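Local coordinates for protein exopolygalacturonase (Yersinia enterocolitica, PDB 2UVF) that probably hydrolyses pectin-derived polygalacturonate from the chain end, as a family 28 exopolygalacturonase, and holds digalacturonic acid in its cleft, at residues 437-447 with 464-475. Numbering follows the deposited sequence.
With ADA (alpha-D-galactopyranuronic acid), chain C; ADA (alpha-D-galactopyranuronic acid), chain B.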
ATOM      1  N   ALA A 437      -6.031  -0.678   6.429  1.00 25.03           N
ATOM      2  CA  ALA A 437      -4.709  -1.231   6.144  1.00 25.50           C
ATOM      3  C   ALA A 437      -4.699  -1.864   4.761  1.00 26.14           C
ATOM      4  O   ALA A 437      -3.874  -1.513   3.912  1.00 26.03           O
ATOM      5  CB  ALA A 437      -4.313  -2.258   7.197  1.00 24.46           C
ATOM      6  N   ILE A 438      -5.620  -2.810   4.564  1.00 26.88           N
ATOM      7  CA  ILE A 438      -5.728  -3.554   3.317  1.00 27.14           C
ATOM      8  C   ILE A 438      -7.124  -3.336   2.769  1.00 27.01           C
ATOM      9  O   ILE A 438      -8.104  -3.728   3.395  1.00 26.83           O
ATOM     10  CB  ILE A 438      -5.409  -5.066   3.520  1.00 27.26           C
ATOM     11  CG1 ILE A 438      -4.044  -5.245   4.225  1.00 27.07           C
ATOM     12  CG2 ILE A 438      -5.538  -5.868   2.190  1.00 26.16           C
ATOM     13  CD1 ILE A 438      -2.838  -4.759   3.423  1.00 29.39           C
ATOM     14  N   VAL A 439      -7.194  -2.669   1.618  1.00 27.14           N
ATOM     15  CA  VAL A 439      -8.456  -2.249   1.035  1.00 27.47           C
ATOM     16  C   VAL A 439      -8.615  -2.802  -0.376  1.00 28.61           C
ATOM     17  O   VAL A 439      -7.797  -2.511  -1.242  1.00 28.71           O
ATOM     18  CB  VAL A 439      -8.596  -0.707   1.012  1.00 27.31           C
ATOM     19  CG1 VAL A 439     -10.007  -0.316   0.530  1.00 26.62           C
ATOM     20  CG2 VAL A 439      -8.312  -0.145   2.393  1.00 26.38           C
ATOM     21  N   THR A 440      -9.656  -3.617  -0.579  1.00 29.46           N
ATOM     22  CA  THR A 440     -10.031  -4.154  -1.897  1.00 31.18           C
ATOM     23  C   THR A 440     -11.483  -3.761  -2.268  1.00 32.79           C
ATOM     24  O   THR A 440     -12.403  -4.314  -1.705  1.00 32.81           O
ATOM     25  CB  THR A 440     -10.001  -5.726  -1.906  1.00 30.33           C
ATOM     26  OG1 THR A 440     -11.076  -6.220  -1.107  1.00 32.09           O
ATOM     27  CG2 THR A 440      -8.716  -6.310  -1.359  1.00 29.87           C
ATOM     28  N   GLY A 441     -11.755  -2.777  -3.119  1.00 34.88           N
ATOM     29  CA  GLY A 441     -11.025  -1.538  -3.277  1.00 37.52           C
ATOM     30  C   GLY A 441     -12.135  -0.538  -3.553  1.00 38.35           C
ATOM     31  O   GLY A 441     -11.928   0.656  -3.473  1.00 39.26           O
ATOM     32  N   SER A 442     -13.325  -1.085  -3.829  1.00 39.36           N
ATOM     33  CA  SER A 442     -14.544  -0.422  -4.401  1.00 39.67           C
ATOM     34  C   SER A 442     -14.557  -0.505  -5.923  1.00 39.19           C
ATOM     35  O   SER A 442     -15.539  -0.961  -6.497  1.00 39.29           O
ATOM     36  CB  SER A 442     -14.808   1.003  -3.922  1.00 39.91           C
ATOM     37  OG  SER A 442     -15.516   1.737  -4.913  1.00 40.41           O
ATOM     38  N   HIS A 443     -13.462  -0.085  -6.552  1.00 38.92           N
ATOM     39  CA  HIS A 443     -13.210  -0.379  -7.976  1.00 39.20           C
ATOM     40  C   HIS A 443     -12.819  -1.857  -8.122  1.00 38.50           C
ATOM     41  O   HIS A 443     -11.642  -2.190  -8.077  1.00 38.44           O
ATOM     42  CB  HIS A 443     -12.105   0.533  -8.560  1.00 39.37           C
ATOM     43  CG  HIS A 443     -12.484   1.983  -8.666  1.00 40.82           C
ATOM     44  ND1 HIS A 443     -11.646   2.917  -9.263  1.00 41.92           N
ATOM     45  CD2 HIS A 443     -13.614   2.658  -8.280  1.00 41.94           C
ATOM     46  CE1 HIS A 443     -12.236   4.104  -9.228  1.00 41.05           C
ATOM     47  NE2 HIS A 443     -13.431   3.974  -8.639  1.00 43.78           N
ATOM     48  N   THR A 444     -13.810  -2.737  -8.272  1.00 38.46           N
ATOM     49  CA  THR A 444     -13.556  -4.192  -8.341  1.00 38.43           C
ATOM     50  C   THR A 444     -13.825  -4.842  -9.716  1.00 38.59           C
ATOM     51  O   THR A 444     -13.797  -6.080  -9.847  1.00 37.97           O
ATOM     52  CB  THR A 444     -14.325  -4.957  -7.246  1.00 38.28           C
ATOM     53  OG1 THR A 444     -15.715  -4.642  -7.338  1.00 38.05           O
ATOM     54  CG2 THR A 444     -13.816  -4.580  -5.856  1.00 38.33           C
ATOM     55  N   GLY A 445     -14.047  -3.995 -10.724  1.00 38.65           N
ATOM     56  CA  GLY A 445     -14.355  -4.386 -12.110  1.00 38.50           C
ATOM     57  C   GLY A 445     -13.700  -5.607 -12.738  1.00 38.51           C
ATOM     58  O   GLY A 445     -14.374  -6.587 -13.022  1.00 39.16           O
ATOM     59  N   ALA A 446     -12.399  -5.550 -12.991  1.00 38.92           N
ATOM     60  CA  ALA A 446     -11.704  -6.679 -13.630  1.00 39.15           C
ATOM     61  C   ALA A 446     -11.320  -7.815 -12.664  1.00 39.46           C
ATOM     62  O   ALA A 446     -10.654  -8.776 -13.066  1.00 40.07           O
ATOM     63  CB  ALA A 446     -10.471  -6.197 -14.413  1.00 39.03           C
ATOM     64  N   TRP A 447     -11.765  -7.714 -11.412  1.00 39.50           N
ATOM     65  CA  TRP A 447     -11.407  -8.652 -10.330  1.00 39.55           C
ATOM     66  C   TRP A 447     -10.136  -8.250  -9.572  1.00 38.29           C
ATOM     67  O   TRP A 447      -9.127  -7.884 -10.166  1.00 38.23           O
ATOM     68  CB  TRP A 447     -11.321 -10.119 -10.814  1.00 40.33           C
ATOM     69  CG  TRP A 447     -12.678 -10.755 -11.055  1.00 41.67           C
ATOM     70  CD1 TRP A 447     -13.283 -10.967 -12.266  1.00 42.51           C
ATOM     71  CD2 TRP A 447     -13.602 -11.244 -10.059  1.00 42.31           C
ATOM     72  NE1 TRP A 447     -14.516 -11.557 -12.088  1.00 42.15           N
ATOM     73  CE2 TRP A 447     -14.737 -11.740 -10.748  1.00 42.66           C
ATOM     74  CE3 TRP A 447     -13.579 -11.309  -8.661  1.00 42.33           C
ATOM     75  CZ2 TRP A 447     -15.840 -12.293 -10.083  1.00 42.36           C
ATOM     76  CZ3 TRP A 447     -14.673 -11.863  -7.998  1.00 42.09           C
ATOM     77  CH2 TRP A 447     -15.788 -12.348  -8.710  1.00 42.26           C
ATOM     78  N   GLY A 464      -8.811  -3.038   9.609  1.00 24.38           N
ATOM     79  CA  GLY A 464      -7.787  -3.977   9.130  1.00 25.08           C
ATOM     80  C   GLY A 464      -7.988  -4.380   7.670  1.00 25.70           C
ATOM     81  O   GLY A 464      -7.173  -4.088   6.807  1.00 25.93           O
ATOM     82  N   LEU A 465      -9.087  -5.059   7.395  1.00 26.19           N
ATOM     83  CA  LEU A 465      -9.373  -5.538   6.068  1.00 27.26           C
ATOM     84  C   LEU A 465     -10.692  -4.931   5.640  1.00 27.91           C
ATOM     85  O   LEU A 465     -11.719  -5.125   6.300  1.00 28.16           O
ATOM     86  CB  LEU A 465      -9.404  -7.072   6.034  1.00 27.00           C
ATOM     87  CG  LEU A 465      -9.767  -7.761   4.721  1.00 27.88           C
ATOM     88  CD1 LEU A 465      -8.873  -7.324   3.575  1.00 27.81           C
ATOM     89  CD2 LEU A 465      -9.712  -9.288   4.893  1.00 27.27           C
ATOM     90  N   ARG A 466     -10.662  -4.162   4.552  0.50 28.45           N
ATOM     91  CA  ARG A 466     -11.842  -3.461   4.040  0.50 29.14           C
ATOM     92  C   ARG A 466     -12.109  -3.857   2.586  0.50 29.65           C
ATOM     93  O   ARG A 466     -11.287  -3.625   1.714  0.50 29.51           O
ATOM     94  CB  ARG A 466     -11.678  -1.931   4.184  0.50 28.85           C
ATOM     95  CG  ARG A 466     -12.768  -1.048   3.508  0.50 29.16           C
ATOM     96  CD  ARG A 466     -14.175  -1.226   4.099  0.50 29.61           C
ATOM     97  NE  ARG A 466     -14.946   0.024   4.079  0.50 31.86           N
ATOM     98  CZ  ARG A 466     -16.268   0.109   3.910  0.50 31.22           C
ATOM     99  NH1 ARG A 466     -16.996  -0.984   3.710  0.50 30.35           N
ATOM    100  NH2 ARG A 466     -16.863   1.299   3.915  0.50 31.19           N
ATOM    101  N   ALA A 467     -13.263  -4.475   2.356  1.00 30.16           N
ATOM    102  CA  ALA A 467     -13.671  -4.965   1.033  1.00 31.28           C
ATOM    103  C   ALA A 467     -14.983  -4.300   0.693  1.00 32.70           C
ATOM    104  O   ALA A 467     -16.016  -4.560   1.326  1.00 32.52           O
ATOM    105  CB  ALA A 467     -13.790  -6.519   0.980  1.00 30.80           C
ATOM    106  N   LYS A 468     -14.920  -3.409  -0.290  1.00 34.78           N
ATOM    107  CA  LYS A 468     -16.053  -2.563  -0.682  1.00 37.09           C
ATOM    108  C   LYS A 468     -16.327  -2.686  -2.172  1.00 38.03           C
ATOM    109  O   LYS A 468     -15.399  -2.752  -2.969  1.00 37.78           O
ATOM    110  CB  LYS A 468     -15.803  -1.090  -0.295  1.00 37.02           C
ATOM    111  CG  LYS A 468     -14.332  -0.761   0.001  1.00 37.76           C
ATOM    112  CD  LYS A 468     -13.855   0.550  -0.623  1.00 38.56           C
ATOM    113  CE  LYS A 468     -13.854   1.722   0.334  1.00 38.75           C
ATOM    114  NZ  LYS A 468     -12.821   2.736  -0.094  1.00 41.28           N
ATOM    115  N   SER A 469     -17.606  -2.743  -2.540  1.00 39.84           N
ATOM    116  CA  SER A 469     -18.010  -2.661  -3.950  1.00 41.39           C
ATOM    117  C   SER A 469     -19.449  -2.183  -4.041  1.00 43.08           C
ATOM    118  O   SER A 469     -20.055  -1.861  -3.014  1.00 43.47           O
ATOM    119  CB  SER A 469     -17.857  -4.009  -4.654  1.00 41.22           C
ATOM    120  OG  SER A 469     -17.914  -3.859  -6.059  1.00 39.55           O
ATOM    121  N   THR A 470     -19.960  -2.076  -5.272  1.00 44.79           N
ATOM    122  CA  THR A 470     -21.415  -2.027  -5.536  1.00 46.45           C
ATOM    123  C   THR A 470     -21.742  -3.009  -6.661  1.00 47.08           C
ATOM    124  O   THR A 470     -20.842  -3.479  -7.363  1.00 47.24           O
ATOM    125  CB  THR A 470     -21.986  -0.591  -5.846  1.00 46.39           C
ATOM    126  OG1 THR A 470     -21.526  -0.122  -7.122  1.00 47.82           O
ATOM    127  CG2 THR A 470     -21.609   0.428  -4.760  1.00 47.76           C
ATOM    128  N   SER A 471     -23.026  -3.328  -6.814  1.00 48.18           N
ATOM    129  CA  SER A 471     -23.498  -4.231  -7.862  1.00 49.23           C
ATOM    130  C   SER A 471     -23.250  -3.709  -9.286  1.00 49.66           C
ATOM    131  O   SER A 471     -23.011  -4.503 -10.205  1.00 49.95           O
ATOM    132  CB  SER A 471     -24.988  -4.540  -7.661  1.00 49.31           C
ATOM    133  OG  SER A 471     -25.475  -5.442  -8.641  1.00 50.43           O
ATOM    134  N   THR A 472     -23.298  -2.385  -9.463  1.00 50.29           N
ATOM    135  CA  THR A 472     -23.020  -1.767 -10.773  1.00 50.57           C
ATOM    136  C   THR A 472     -21.549  -1.842 -11.212  1.00 50.05           C
ATOM    137  O   THR A 472     -21.268  -1.885 -12.413  1.00 50.62           O
ATOM    138  CB  THR A 472     -23.523  -0.298 -10.883  1.00 50.87           C
ATOM    139  OG1 THR A 472     -23.009   0.494  -9.800  1.00 52.06           O
ATOM    140  CG2 THR A 472     -25.049  -0.244 -10.880  1.00 51.60           C
ATOM    141  N   ILE A 473     -20.622  -1.868 -10.254  1.00 49.25           N
ATOM    142  CA  ILE A 473     -19.184  -1.976 -10.567  1.00 48.11           C
ATOM    143  C   ILE A 473     -18.806  -3.361 -11.120  1.00 47.78           C
ATOM    144  O   ILE A 473     -17.907  -3.490 -11.968  1.00 47.71           O
ATOM    145  CB  ILE A 473     -18.294  -1.571  -9.360  1.00 48.22           C
ATOM    146  CG1 ILE A 473     -18.389  -0.061  -9.138  1.00 47.08           C
ATOM    147  CG2 ILE A 473     -16.835  -1.957  -9.608  1.00 47.78           C
ATOM    148  CD1 ILE A 473     -18.068   0.403  -7.751  1.00 46.71           C
ATOM    149  N   GLY A 474     -19.499  -4.391 -10.651  1.00 47.04           N
ATOM    150  CA  GLY A 474     -19.240  -5.750 -11.105  1.00 46.41           C
ATOM    151  C   GLY A 474     -17.914  -6.263 -10.592  1.00 45.89           C
ATOM    152  O   GLY A 474     -17.284  -5.632  -9.733  1.00 45.80           O
ATOM    153  N   GLY A 475     -17.488  -7.403 -11.131  1.00 45.05           N
ATOM    154  CA  GLY A 475     -16.267  -8.059 -10.674  1.00 43.92           C
ATOM    155  C   GLY A 475     -16.361  -8.448  -9.206  1.00 43.25           C
ATOM    156  O   GLY A 475     -17.317  -9.110  -8.784  1.00 43.81           O
TER
HETATM  157  C1  ADA C   2     -11.078   4.874  -5.828  1.00 48.63           C
HETATM  158  C2  ADA C   2     -10.061   3.721  -5.961  1.00 49.10           C
HETATM  159  C3  ADA C   2      -8.650   4.341  -5.946  1.00 48.76           C
HETATM  160  C4  ADA C   2      -8.497   5.359  -7.118  1.00 47.80           C
HETATM  161  C5  ADA C   2      -9.578   6.456  -6.997  1.00 46.90           C
HETATM  162  C6  ADA C   2      -9.634   7.564  -8.085  1.00 46.04           C
HETATM  163  O2  ADA C   2     -10.235   2.744  -4.916  1.00 46.13           O
HETATM  164  O3  ADA C   2      -7.650   3.327  -5.987  1.00 50.89           O
HETATM  165  O4  ADA C   2      -8.585   4.710  -8.391  1.00 46.13           O
HETATM  166  O5  ADA C   2     -10.910   5.867  -6.891  1.00 47.28           O
HETATM  167  O6B ADA C   2     -10.759   7.804  -8.575  1.00 45.16           O
HETATM  168  O6A ADA C   2      -8.577   8.163  -8.402  1.00 43.57           O
HETATM  169  C1  ADA B   1     -10.958   6.600  -1.278  1.00 47.05           C
HETATM  170  C2  ADA B   1     -10.055   7.025  -2.454  1.00 45.97           C
HETATM  171  C3  ADA B   1     -10.977   7.678  -3.509  1.00 47.22           C
HETATM  172  C4  ADA B   1     -11.768   6.523  -4.147  1.00 49.04           C
HETATM  173  C5  ADA B   1     -12.634   5.921  -3.025  1.00 49.86           C
HETATM  174  C6  ADA B   1     -13.428   4.695  -3.532  1.00 51.33           C
HETATM  175  O1  ADA B   1     -11.749   7.694  -0.729  1.00 47.38           O
HETATM  176  O2  ADA B   1      -8.990   7.859  -2.060  1.00 40.15           O
HETATM  177  O3  ADA B   1     -10.269   8.506  -4.464  1.00 46.12           O
HETATM  178  O4  ADA B   1     -10.821   5.500  -4.548  1.00 49.77           O
HETATM  179  O5  ADA B   1     -11.828   5.559  -1.821  1.00 49.61           O
HETATM  180  O6B ADA B   1     -12.853   3.577  -3.524  1.00 51.73           O
HETATM  181  O6A ADA B   1     -14.610   4.880  -3.919  1.00 52.09           O
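Part of the digalacturonate pocket is lined here by G441, S442, H443 and K468, from two neighbouring parallel strands, 438-441 and 466-470, and the loop after the first. I438 N hydrogen-bonds to G464 O, and R466 N returns a nearly straight bond to I438 O (2.8 Å, 171° at the hydrogen). T440 N then hydrogen-bonds to R466 O, and K468 N to T440 O. I438 and L465 meet on one face, CG2 to CD1 at 3.9 Å. V439 and R466 lie on the other. The peptide before G441 is cis, and nearby the bent K468 chain lays CD tightly against S442 CB (3.5 Å). K468 NZ ends 3.5 Å from both O5 and carboxylate O6B of the chain B sugar; its ion pair with D403 is long and weak. H443 sets one ring face against C1 of the chain C sugar, while ND1 hydrogen-bonds to Y233 OH. T444 OG1, held between its backbone N and carbonyl carbon (chi1 55°), reaches S469 OG in a 2.7 Å hydrogen bond. G475 CA lies over the five-membered ring of W447, 4.1 Å from its centroid, a CH-pi contact. Such in-register strands from successive coils, with sugar-binding residues toward their C-terminal ends, are typical of the right-handed parallel beta-helix of family 28 glycoside hydrolases.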